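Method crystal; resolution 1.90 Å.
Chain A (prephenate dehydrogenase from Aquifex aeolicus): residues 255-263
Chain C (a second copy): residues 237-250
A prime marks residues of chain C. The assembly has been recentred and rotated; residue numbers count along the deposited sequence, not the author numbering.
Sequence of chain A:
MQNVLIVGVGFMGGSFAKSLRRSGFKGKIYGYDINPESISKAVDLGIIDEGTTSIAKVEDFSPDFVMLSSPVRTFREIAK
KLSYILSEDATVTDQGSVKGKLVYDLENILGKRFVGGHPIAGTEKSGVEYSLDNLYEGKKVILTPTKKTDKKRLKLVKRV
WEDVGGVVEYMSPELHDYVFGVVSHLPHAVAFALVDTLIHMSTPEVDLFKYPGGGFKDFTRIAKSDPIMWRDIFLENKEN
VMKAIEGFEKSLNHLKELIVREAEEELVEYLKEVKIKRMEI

Chain A, residues 255-263: LKELIVREA
Chain C 237-250: NKENVMKAIEGFEK

The most distinctive feature of this contact is the way Lys238′, in the first turn of its helix, binds a backbone carbonyl and a carboxylate at the C-terminal end of a helix in the other copy. Its NZ donates hydrogen bonds to Val260 O (2.8 Å) and to Glu262 OE2 (2.9 Å), the latter within a salt bridge. Val260 is the last residue of helix 255-260; Arg261 then leaves helical geometry (phi/psi -96/8) and Glu262 adopts left-handed values (52/52), with its N bonded to Ile259 O at 3.1 Å. Lys238′ reaches this site with chi1-chi4 p, t, m, t; Glu262 (chi1 m, chi2 t) starts sideways, but its carboxylate swings in.

The helices run nearly antiparallel, at 155°, with axes 10.4 Å apart at closest approach. Ile259 CA lies 6.8 Å from Lys238′ CA, and Lys256 CA 7.0 Å from Met242′ CA. The CA-to-CB bond of Ile259 (m, t) points toward helix 238-250, and its CD1 lies 4.0 Å from Val241′ CG1 (chi1 t) and 4.4 Å from Ile245′ CD1 (m, t). Val260 (t) points away, yet its CG2 packs 3.6 Å from SE of selenomethionine Met242′ (m, t, m). Farther along, Lys256 (t, t, p, t) lays CD 4.0 Å from Ile245′ CG2 and extends NZ to Glu249′ OE1 (m, t), a 3.2 Å hydrogen-bonded salt bridge.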

# COMPACT_ATOMS: atom_id res chain seq x y z
N LEU A 255 -9.76 4.68 16.18
CA LEU A 255 -9.62 3.23 16.06
C LEU A 255 -8.91 2.67 17.30
O LEU A 255 -9.37 1.70 17.93
CB LEU A 255 -8.82 2.88 14.80
CG LEU A 255 -8.57 1.39 14.54
CD1 LEU A 255 -9.90 0.64 14.50
CD2 LEU A 255 -7.83 1.22 13.22
N LYS A 256 -7.79 3.29 17.67
CA LYS A 256 -7.03 2.87 18.83
C LYS A 256 -7.91 2.78 20.07
O LYS A 256 -7.85 1.80 20.82
CB LYS A 256 -5.88 3.85 19.10
CG LYS A 256 -5.04 3.51 20.33
CD LYS A 256 -3.95 4.54 20.55
CE LYS A 256 -4.52 5.92 20.83
NZ LYS A 256 -3.44 6.95 20.89
N GLU A 257 -8.71 3.82 20.29
CA GLU A 257 -9.60 3.86 21.44
C GLU A 257 -10.61 2.73 21.45
O GLU A 257 -10.90 2.16 22.50
CB GLU A 257 -10.32 5.21 21.51
CG GLU A 257 -9.39 6.35 21.91
CD GLU A 257 -8.55 6.00 23.12
OE1 GLU A 257 -9.13 5.63 24.17
OE2 GLU A 257 -7.30 6.07 23.03
N LEU A 258 -11.16 2.38 20.28
CA LEU A 258 -12.11 1.29 20.22
C LEU A 258 -11.43 0.00 20.68
O LEU A 258 -12.05 -0.89 21.24
CB LEU A 258 -12.65 1.11 18.80
CG LEU A 258 -13.47 2.27 18.23
CD1 LEU A 258 -13.98 1.90 16.84
CD2 LEU A 258 -14.65 2.58 19.15
N ILE A 259 -10.12 -0.08 20.43
CA ILE A 259 -9.35 -1.25 20.83
C ILE A 259 -9.03 -1.22 22.31
O ILE A 259 -9.14 -2.23 23.01
CB ILE A 259 -8.04 -1.35 20.02
CG1 ILE A 259 -8.37 -1.53 18.54
CG2 ILE A 259 -7.20 -2.50 20.53
CD1 ILE A 259 -7.17 -1.39 17.59
N VAL A 260 -8.61 -0.06 22.80
CA VAL A 260 -8.28 0.09 24.21
C VAL A 260 -9.43 -0.32 25.13
O VAL A 260 -9.21 -1.01 26.13
CB VAL A 260 -7.90 1.55 24.54
CG1 VAL A 260 -7.92 1.77 26.05
CG2 VAL A 260 -6.51 1.87 23.98
N ARG A 261 -10.65 0.09 24.80
CA ARG A 261 -11.78 -0.27 25.65
C ARG A 261 -12.53 -1.50 25.17
O ARG A 261 -13.58 -1.85 25.70
CB ARG A 261 -12.75 0.91 25.78
CG ARG A 261 -13.46 1.35 24.50
CD ARG A 261 -14.47 2.43 24.89
NE ARG A 261 -15.43 2.76 23.83
CZ ARG A 261 -15.19 3.58 22.83
NH1 ARG A 261 -14.01 4.18 22.71
NH2 ARG A 261 -16.14 3.83 21.94
N GLU A 262 -11.98 -2.17 24.17
CA GLU A 262 -12.58 -3.38 23.63
C GLU A 262 -14.05 -3.21 23.24
O GLU A 262 -14.89 -3.99 23.67
CB GLU A 262 -12.40 -4.52 24.64
CG GLU A 262 -10.94 -4.96 24.80
CD GLU A 262 -10.66 -5.68 26.11
OE1 GLU A 262 -11.45 -6.57 26.48
OE2 GLU A 262 -9.64 -5.35 26.76
N ALA A 263 -14.35 -2.19 22.43
CA ALA A 263 -15.73 -1.97 21.97
C ALA A 263 -15.92 -2.92 20.80
O ALA A 263 -15.86 -2.51 19.64
CB ALA A 263 -15.92 -0.53 21.52
N ASN C 237 -4.79 -9.46 20.26
CA ASN C 237 -3.39 -9.07 20.41
C ASN C 237 -3.34 -7.59 20.78
O ASN C 237 -2.43 -6.87 20.37
CB ASN C 237 -2.65 -9.30 19.08
CG ASN C 237 -1.14 -9.18 19.21
OD1 ASN C 237 -0.57 -9.60 20.22
ND2 ASN C 237 -0.49 -8.63 18.19
N LYS C 238 -4.32 -7.15 21.57
CA LYS C 238 -4.41 -5.73 21.91
C LYS C 238 -3.19 -5.09 22.57
O LYS C 238 -2.89 -3.94 22.29
CB LYS C 238 -5.66 -5.43 22.75
CG LYS C 238 -5.67 -6.00 24.15
CD LYS C 238 -6.82 -5.39 24.98
CE LYS C 238 -6.65 -3.88 25.16
NZ LYS C 238 -7.60 -3.31 26.16
N GLU C 239 -2.49 -5.83 23.43
CA GLU C 239 -1.31 -5.27 24.09
C GLU C 239 -0.28 -4.81 23.08
O GLU C 239 0.16 -3.66 23.10
CB GLU C 239 -0.67 -6.29 25.03
CG GLU C 239 0.71 -5.88 25.57
CD GLU C 239 0.67 -4.63 26.46
OE1 GLU C 239 0.29 -3.55 25.97
OE2 GLU C 239 1.03 -4.74 27.65
N ASN C 240 0.09 -5.72 22.18
CA ASN C 240 1.07 -5.42 21.15
C ASN C 240 0.54 -4.44 20.11
O ASN C 240 1.30 -3.65 19.56
CB ASN C 240 1.53 -6.71 20.47
CG ASN C 240 2.30 -7.61 21.41
OD1 ASN C 240 2.00 -8.79 21.55
ND2 ASN C 240 3.30 -7.04 22.07
N VAL C 241 -0.75 -4.51 19.82
CA VAL C 241 -1.33 -3.60 18.84
C VAL C 241 -1.29 -2.17 19.37
O VAL C 241 -0.99 -1.25 18.63
CB VAL C 241 -2.78 -4.00 18.48
CG1 VAL C 241 -3.47 -2.86 17.74
CG2 VAL C 241 -2.77 -5.25 17.61
N MSE C 242 -1.59 -2.00 20.66
CA MSE C 242 -1.57 -0.68 21.28
C MSE C 242 -0.14 -0.15 21.25
O MSE C 242 0.10 1.01 20.94
CB MSE C 242 -2.05 -0.73 22.74
CG MSE C 242 -3.55 -1.00 22.91
SE MSE C 242 -4.18 -0.81 24.77
CE MSE C 242 -3.40 -2.43 25.52
N LYS C 243 0.81 -1.03 21.57
CA LYS C 243 2.21 -0.62 21.57
C LYS C 243 2.69 -0.26 20.18
O LYS C 243 3.43 0.70 20.02
CB LYS C 243 3.08 -1.73 22.17
CG LYS C 243 2.92 -1.88 23.68
CD LYS C 243 3.70 -3.07 24.21
CE LYS C 243 3.43 -3.26 25.70
NZ LYS C 243 3.98 -4.55 26.20
N ALA C 244 2.24 -1.00 19.16
CA ALA C 244 2.64 -0.73 17.78
C ALA C 244 2.04 0.58 17.25
O ALA C 244 2.69 1.32 16.52
CB ALA C 244 2.23 -1.89 16.88
N ILE C 245 0.79 0.87 17.61
CA ILE C 245 0.16 2.10 17.15
C ILE C 245 0.87 3.26 17.82
O ILE C 245 1.13 4.30 17.21
CB ILE C 245 -1.34 2.12 17.50
CG1 ILE C 245 -2.07 1.05 16.67
CG2 ILE C 245 -1.93 3.51 17.25
CD1 ILE C 245 -3.55 0.96 16.94
N GLU C 246 1.17 3.09 19.10
CA GLU C 246 1.86 4.11 19.87
C GLU C 246 3.23 4.38 19.25
O GLU C 246 3.62 5.54 19.06
CB GLU C 246 2.02 3.65 21.31
CG GLU C 246 2.74 4.64 22.20
CD GLU C 246 3.19 4.00 23.49
OE1 GLU C 246 2.33 3.49 24.24
OE2 GLU C 246 4.42 4.01 23.76
N GLY C 247 3.96 3.31 18.93
CA GLY C 247 5.27 3.46 18.33
C GLY C 247 5.22 4.16 17.00
O GLY C 247 6.07 4.99 16.68
N PHE C 248 4.21 3.81 16.20
CA PHE C 248 4.02 4.40 14.89
C PHE C 248 3.73 5.89 15.02
O PHE C 248 4.28 6.70 14.28
CB PHE C 248 2.86 3.71 14.16
CG PHE C 248 2.41 4.42 12.91
CD1 PHE C 248 3.22 4.44 11.77
CD2 PHE C 248 1.21 5.12 12.89
CE1 PHE C 248 2.83 5.14 10.63
CE2 PHE C 248 0.81 5.83 11.75
CZ PHE C 248 1.63 5.84 10.62
N GLU C 249 2.86 6.24 15.96
CA GLU C 249 2.51 7.64 16.16
C GLU C 249 3.72 8.45 16.60
O GLU C 249 3.83 9.63 16.28
CB GLU C 249 1.36 7.74 17.17
CG GLU C 249 0.07 7.12 16.63
CD GLU C 249 -1.16 7.41 17.47
OE1 GLU C 249 -1.12 7.18 18.70
OE2 GLU C 249 -2.17 7.85 16.90
N LYS C 250 4.64 7.80 17.30
CA LYS C 250 5.85 8.47 17.75
C LYS C 250 6.69 8.81 16.51
O LYS C 250 7.24 9.91 16.39
CB LYS C 250 6.62 7.57 18.71
CG LYS C 250 7.81 8.22 19.39
CD LYS C 250 8.35 7.32 20.49
CE LYS C 250 7.30 7.09 21.58
NZ LYS C 250 7.83 6.28 22.71